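Local coordinates for transcriptional activator PlcR protein (Bacillus thuringiensis, PDB 3U3W) that activates transcription of virulence genes by binding DNA through a helix-turn-helix domain, in response to the quorum-sensing peptide PapR held by its tetratricopeptide-repeat domain, at residues A[78-82]-A[97-101]; A[138-142]-A[154-158]. All blocks are in the same frame, centred on the assembly; numbering follows the deposited sequence.

Contact 1: A[78-82]-A[97-101]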
loop_
_atom_site.group_PDB
_atom_site.type_symbol
_atom_site.label_atom_id
_atom_site.label_comp_id
_atom_site.label_asym_id
_atom_site.label_seq_id
_atom_site.Cartn_x
_atom_site.Cartn_y
_atom_site.Cartn_z
ATOM N N PHE A 78 -10.940 11.778 6.067
ATOM C CA PHE A 78 -11.460 11.602 7.409
ATOM C C PHE A 78 -11.017 10.231 7.918
ATOM O O PHE A 78 -10.406 10.112 8.974
ATOM C CB PHE A 78 -12.978 11.703 7.384
ATOM C CG PHE A 78 -13.603 11.777 8.746
ATOM C CD1 PHE A 78 -13.659 12.982 9.432
ATOM C CD2 PHE A 78 -14.154 10.647 9.333
ATOM C CE1 PHE A 78 -14.247 13.055 10.686
ATOM C CE2 PHE A 78 -14.740 10.712 10.587
ATOM C CZ PHE A 78 -14.790 11.920 11.262
ATOM N N LYS A 79 -11.316 9.204 7.131
ATOM C CA LYS A 79 -10.916 7.832 7.418
ATOM C C LYS A 79 -9.405 7.676 7.713
ATOM O O LYS A 79 -9.013 7.015 8.681
ATOM C CB LYS A 79 -11.346 6.938 6.255
ATOM C CG LYS A 79 -11.271 5.481 6.558
ATOM C CD LYS A 79 -11.793 4.646 5.412
ATOM C CE LYS A 79 -11.525 3.168 5.677
ATOM N NZ LYS A 79 -11.740 2.318 4.471
ATOM N N ASP A 80 -8.562 8.293 6.892
ATOM C CA ASP A 80 -7.117 8.247 7.109
ATOM C C ASP A 80 -6.692 8.965 8.380
ATOM O O ASP A 80 -5.691 8.599 8.992
ATOM C CB ASP A 80 -6.364 8.857 5.914
ATOM C CG ASP A 80 -6.465 8.006 4.658
ATOM O OD1 ASP A 80 -6.805 6.796 4.765
ATOM O OD2 ASP A 80 -6.194 8.556 3.560
ATOM N N GLN A 81 -7.438 10.002 8.755
ATOM C CA GLN A 81 -7.148 10.761 9.968
ATOM C C GLN A 81 -7.422 9.891 11.192
ATOM O O GLN A 81 -6.560 9.708 12.068
ATOM C CB GLN A 81 -7.997 12.036 10.019
ATOM C CG GLN A 81 -7.205 13.307 9.803
ATOM C CD GLN A 81 -8.013 14.432 9.150
ATOM O OE1 GLN A 81 -9.232 14.329 8.966
ATOM N NE2 GLN A 81 -7.326 15.514 8.790
ATOM N N VAL A 82 -8.626 9.337 11.221
ATOM C CA VAL A 82 -9.055 8.478 12.302
ATOM C C VAL A 82 -8.040 7.335 12.455
ATOM O O VAL A 82 -7.564 7.048 13.565
ATOM C CB VAL A 82 -10.485 7.953 12.032
ATOM C CG1 VAL A 82 -10.855 6.833 13.000
ATOM C CG2 VAL A 82 -11.485 9.094 12.108
ATOM N N LYS A 97 -14.050 13.485 17.397
ATOM C CA LYS A 97 -14.031 13.669 15.947
ATOM C C LYS A 97 -15.131 12.842 15.275
ATOM O O LYS A 97 -15.917 13.347 14.471
ATOM C CB LYS A 97 -12.653 13.305 15.386
ATOM C CG LYS A 97 -12.588 13.203 13.864
ATOM C CD LYS A 97 -11.173 12.893 13.388
ATOM C CE LYS A 97 -11.088 12.903 11.868
ATOM N NZ LYS A 97 -11.426 14.254 11.313
ATOM N N VAL A 98 -15.197 11.568 15.630
ATOM C CA VAL A 98 -16.161 10.659 15.031
ATOM C C VAL A 98 -17.607 10.928 15.477
ATOM O O VAL A 98 -18.557 10.766 14.695
ATOM C CB VAL A 98 -15.769 9.204 15.341
ATOM C CG1 VAL A 98 -16.950 8.272 15.166
ATOM C CG2 VAL A 98 -14.600 8.798 14.467
ATOM N N TRP A 99 -17.774 11.327 16.737
ATOM C CA TRP A 99 -19.101 11.687 17.225
ATOM C C TRP A 99 -19.693 12.861 16.429
ATOM O O TRP A 99 -20.858 12.830 16.033
ATOM C CB TRP A 99 -19.100 11.994 18.728
ATOM C CG TRP A 99 -20.424 12.488 19.163
ATOM C CD1 TRP A 99 -20.746 13.769 19.524
ATOM C CD2 TRP A 99 -21.648 11.735 19.213
ATOM N NE1 TRP A 99 -22.091 13.852 19.821
ATOM C CE2 TRP A 99 -22.666 12.619 19.641
ATOM C CE3 TRP A 99 -21.978 10.398 18.958
ATOM C CZ2 TRP A 99 -23.995 12.207 19.812
ATOM C CZ3 TRP A 99 -23.302 9.988 19.135
ATOM C CH2 TRP A 99 -24.293 10.895 19.555
ATOM N N ASN A 100 -18.879 13.883 16.184
ATOM C CA ASN A 100 -19.314 15.020 15.364
ATOM C C ASN A 100 -19.783 14.609 13.984
ATOM O O ASN A 100 -20.840 15.035 13.527
ATOM C CB ASN A 100 -18.224 16.089 15.269
ATOM C CG ASN A 100 -18.106 16.895 16.554
ATOM O OD1 ASN A 100 -19.069 16.986 17.325
ATOM N ND2 ASN A 100 -16.933 17.474 16.796
ATOM N N GLU A 101 -18.998 13.763 13.331
ATOM C CA GLU A 101 -19.371 13.258 12.028
ATOM C C GLU A 101 -20.650 12.426 12.100
ATOM O O GLU A 101 -21.485 12.460 11.195
ATOM C CB GLU A 101 -18.228 12.430 11.441
ATOM C CG GLU A 101 -18.459 12.025 10.004
ATOM C CD GLU A 101 -18.416 13.219 9.058
ATOM O OE1 GLU A 101 -17.663 14.175 9.359
ATOM O OE2 GLU A 101 -19.137 13.200 8.028
#
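Phe78 and Val82 face Lys97, Val98 and Glu101 across a nearly antiparallel helix pair, the short axes of 78-82 and 97-101 running 153° apart with 11.8 Å between them at closest approach. That wide gap is filled by long side chains, chiefly Phe78 and Lys97, which reach in from the two helices and overlap in the middle. The ring of Phe78 is clasped between two aliphatic chains. On one face lies Lys97, whose CE makes a CH-pi contact 3.8 Å from the ring centroid, displaced toward the rim. On the opposite face Glu101 adds a looser CH-pi contact, its CG 4.3 Å from the same centroid. Glu101 bends at its second torsion, bringing OE1 over this face as well, while its carboxylate plane stays tilted 58° from the ring. Val98 CA meets the ring at its edge.

Lys97 is straight as far as CE and then turns at chi4 (62°), which carries NZ out past the CD1-CE1 edge of the ring, above its plane, and to Gln81 OE1 at 3.2 Å. This hydrogen bond reaches the amide oxygen from above its carbonyl plane. Val82 CG2 packs 3.8 Å from Lys97 CE and also touches Val98 CG2. The carboxylate of Glu101 is held by salt bridges to Arg74 and Lys104, which probably favour its charged form beside the aromatic ring. Helices 72-87 and 91-102 thus pair as a helical hairpin, and helix 109-125 packs against both, with Leu115 on Phe78, Gln118 on Val82 and Tyr119 on Val98.

Contact 2: A[138-142]-A[154-158]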
loop_
_atom_site.group_PDB
_atom_site.type_symbol
_atom_site.label_atom_id
_atom_site.label_comp_id
_atom_site.label_asym_id
_atom_site.label_seq_id
_atom_site.Cartn_x
_atom_site.Cartn_y
_atom_site.Cartn_z
ATOM N N LEU A 138 -20.388 -4.229 18.355
ATOM C CA LEU A 138 -19.531 -4.645 17.251
ATOM C C LEU A 138 -20.110 -5.832 16.477
ATOM O O LEU A 138 -20.157 -5.810 15.252
ATOM C CB LEU A 138 -18.129 -4.954 17.756
ATOM C CG LEU A 138 -17.420 -3.676 18.157
ATOM C CD1 LEU A 138 -16.032 -3.973 18.678
ATOM C CD2 LEU A 138 -17.367 -2.768 16.947
ATOM N N LYS A 139 -20.575 -6.853 17.192
ATOM C CA LYS A 139 -21.194 -8.004 16.546
ATOM C C LYS A 139 -22.399 -7.607 15.696
ATOM O O LYS A 139 -22.699 -8.248 14.693
ATOM C CB LYS A 139 -21.570 -9.082 17.577
ATOM C CG LYS A 139 -20.372 -9.910 18.027
ATOM C CD LYS A 139 -20.724 -10.943 19.085
ATOM C CE LYS A 139 -19.616 -11.991 19.168
ATOM N NZ LYS A 139 -19.718 -12.890 20.342
ATOM N N LYS A 140 -23.072 -6.535 16.086
ATOM C CA LYS A 140 -24.259 -6.082 15.372
ATOM C C LYS A 140 -23.886 -5.432 14.046
ATOM O O LYS A 140 -24.590 -5.590 13.056
ATOM C CB LYS A 140 -25.103 -5.146 16.253
ATOM C CG LYS A 140 -26.089 -5.895 17.167
ATOM C CD LYS A 140 -26.686 -5.000 18.270
ATOM C CE LYS A 140 -27.177 -3.656 17.729
ATOM N NZ LYS A 140 -27.759 -2.788 18.807
ATOM N N LEU A 141 -22.773 -4.707 14.029
ATOM C CA LEU A 141 -22.208 -4.207 12.777
ATOM C C LEU A 141 -21.895 -5.372 11.839
ATOM O O LEU A 141 -22.149 -5.293 10.644
ATOM C CB LEU A 141 -20.942 -3.388 13.035
ATOM C CG LEU A 141 -21.056 -2.201 13.989
ATOM C CD1 LEU A 141 -19.720 -1.429 14.099
ATOM C CD2 LEU A 141 -22.188 -1.282 13.565
ATOM N N LEU A 142 -21.351 -6.460 12.372
ATOM C CA LEU A 142 -21.088 -7.643 11.544
ATOM C C LEU A 142 -22.371 -8.202 10.987
ATOM O O LEU A 142 -22.440 -8.559 9.818
ATOM C CB LEU A 142 -20.401 -8.753 12.336
ATOM C CG LEU A 142 -19.033 -8.423 12.921
ATOM C CD1 LEU A 142 -18.411 -9.688 13.456
ATOM C CD2 LEU A 142 -18.128 -7.759 11.877
ATOM N N ASN A 154 -15.109 -5.688 7.829
ATOM C CA ASN A 154 -15.573 -6.717 8.756
ATOM C C ASN A 154 -14.440 -7.425 9.509
ATOM O O ASN A 154 -14.585 -7.751 10.693
ATOM C CB ASN A 154 -16.439 -7.765 8.043
ATOM C CG ASN A 154 -17.739 -7.204 7.559
ATOM O OD1 ASN A 154 -18.223 -6.201 8.069
ATOM N ND2 ASN A 154 -18.318 -7.843 6.553
ATOM N N LEU A 155 -13.331 -7.690 8.818
ATOM C CA LEU A 155 -12.184 -8.318 9.464
ATOM C C LEU A 155 -11.598 -7.379 10.515
ATOM O O LEU A 155 -11.215 -7.812 11.598
ATOM C CB LEU A 155 -11.131 -8.770 8.440
ATOM C CG LEU A 155 -11.644 -9.849 7.473
ATOM C CD1 LEU A 155 -10.559 -10.338 6.544
ATOM C CD2 LEU A 155 -12.238 -11.021 8.228
ATOM N N TYR A 156 -11.569 -6.087 10.208
ATOM C CA TYR A 156 -11.080 -5.105 11.169
ATOM C C TYR A 156 -11.953 -5.083 12.438
ATOM O O TYR A 156 -11.452 -4.974 13.558
ATOM C CB TYR A 156 -11.050 -3.719 10.548
ATOM C CG TYR A 156 -10.186 -3.584 9.313
ATOM C CD1 TYR A 156 -9.133 -4.453 9.078
ATOM C CD2 TYR A 156 -10.423 -2.565 8.382
ATOM C CE1 TYR A 156 -8.332 -4.322 7.938
ATOM C CE2 TYR A 156 -9.646 -2.426 7.257
ATOM C CZ TYR A 156 -8.593 -3.308 7.035
ATOM O OH TYR A 156 -7.801 -3.184 5.914
ATOM N N ILE A 157 -13.261 -5.196 12.247
ATOM C CA ILE A 157 -14.202 -5.275 13.357
ATOM C C ILE A 157 -14.007 -6.580 14.175
ATOM O O ILE A 157 -14.006 -6.562 15.413
ATOM C CB ILE A 157 -15.659 -5.080 12.847
ATOM C CG1 ILE A 157 -15.826 -3.652 12.305
ATOM C CG2 ILE A 157 -16.684 -5.330 13.964
ATOM C CD1 ILE A 157 -17.088 -3.428 11.491
ATOM N N GLU A 158 -13.803 -7.700 13.483
ATOM C CA GLU A 158 -13.487 -8.944 14.171
ATOM C C GLU A 158 -12.207 -8.859 14.988
ATOM O O GLU A 158 -12.110 -9.457 16.066
ATOM C CB GLU A 158 -13.433 -10.109 13.189
ATOM C CG GLU A 158 -14.817 -10.535 12.721
ATOM C CD GLU A 158 -14.764 -11.437 11.508
ATOM O OE1 GLU A 158 -15.609 -11.282 10.599
ATOM O OE2 GLU A 158 -13.875 -12.303 11.461
HETATM O O HOH W 1 -21.028 -6.101 8.168
#
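Water 1 sits between Leu141 O and Asn154 OD1, hydrogen-bonded at 2.8 Å to each. It ties a backbone carbonyl near the end of helix 131-143 to a side-chain amide at the start of helix 153-167. Leu141 O also receives a weak hydrogen bond from Gln113.

Beside this polar bridge the contact is aliphatic. Leu142 and Ile157 lie alongside one another, reaching in from the two helices, with Leu142 CD2 3.5 Å from Ile157 CG2. The same CD2 lies 3.7 Å from Asn154 O, and the other branch, CD1, rests 3.8 Å from Glu158 CG. In Ile157 a chi1 of -66° sets CG1 beside the backbone N and CG2 anti to it, sending the two branches to different leucines: CG2 meets Leu142 and Leu138, while CD1, carried on CG1, reaches Leu141 CB. Leu138 CD2 lies 4.0 Å from Ile157 CG2. The polar end of Glu158 turns to Gln184 on helix 171-187.

The short segments run 157° apart with their axes 9.8 Å from each other, a close antiparallel pairing within the tetratricopeptide-repeat-like domain. Helix 109-125 lines one side, where Trp117 touches both Leu141 and Ile157, and helix 171-187 meets helix 153-167 through Leu155 and Glu158.

Both contacts are antiparallel helix pairs in the C-terminal regulatory domain, and they follow in series: helices 72-87 and 91-102 make contact 1 before helices 131-143 and 153-167 make contact 2. Their centres lie about 18 Å apart and their nearest atoms about 6 Å apart, without touching. Helix 109-125, which comes between them in the chain, is their common neighbour and packs against both. Such stacking of successive antiparallel helices is the principle of a tetratricopeptide-repeat array. Both contacts stand well away from the DNA, about 27 and 29 Å at their nearest atoms.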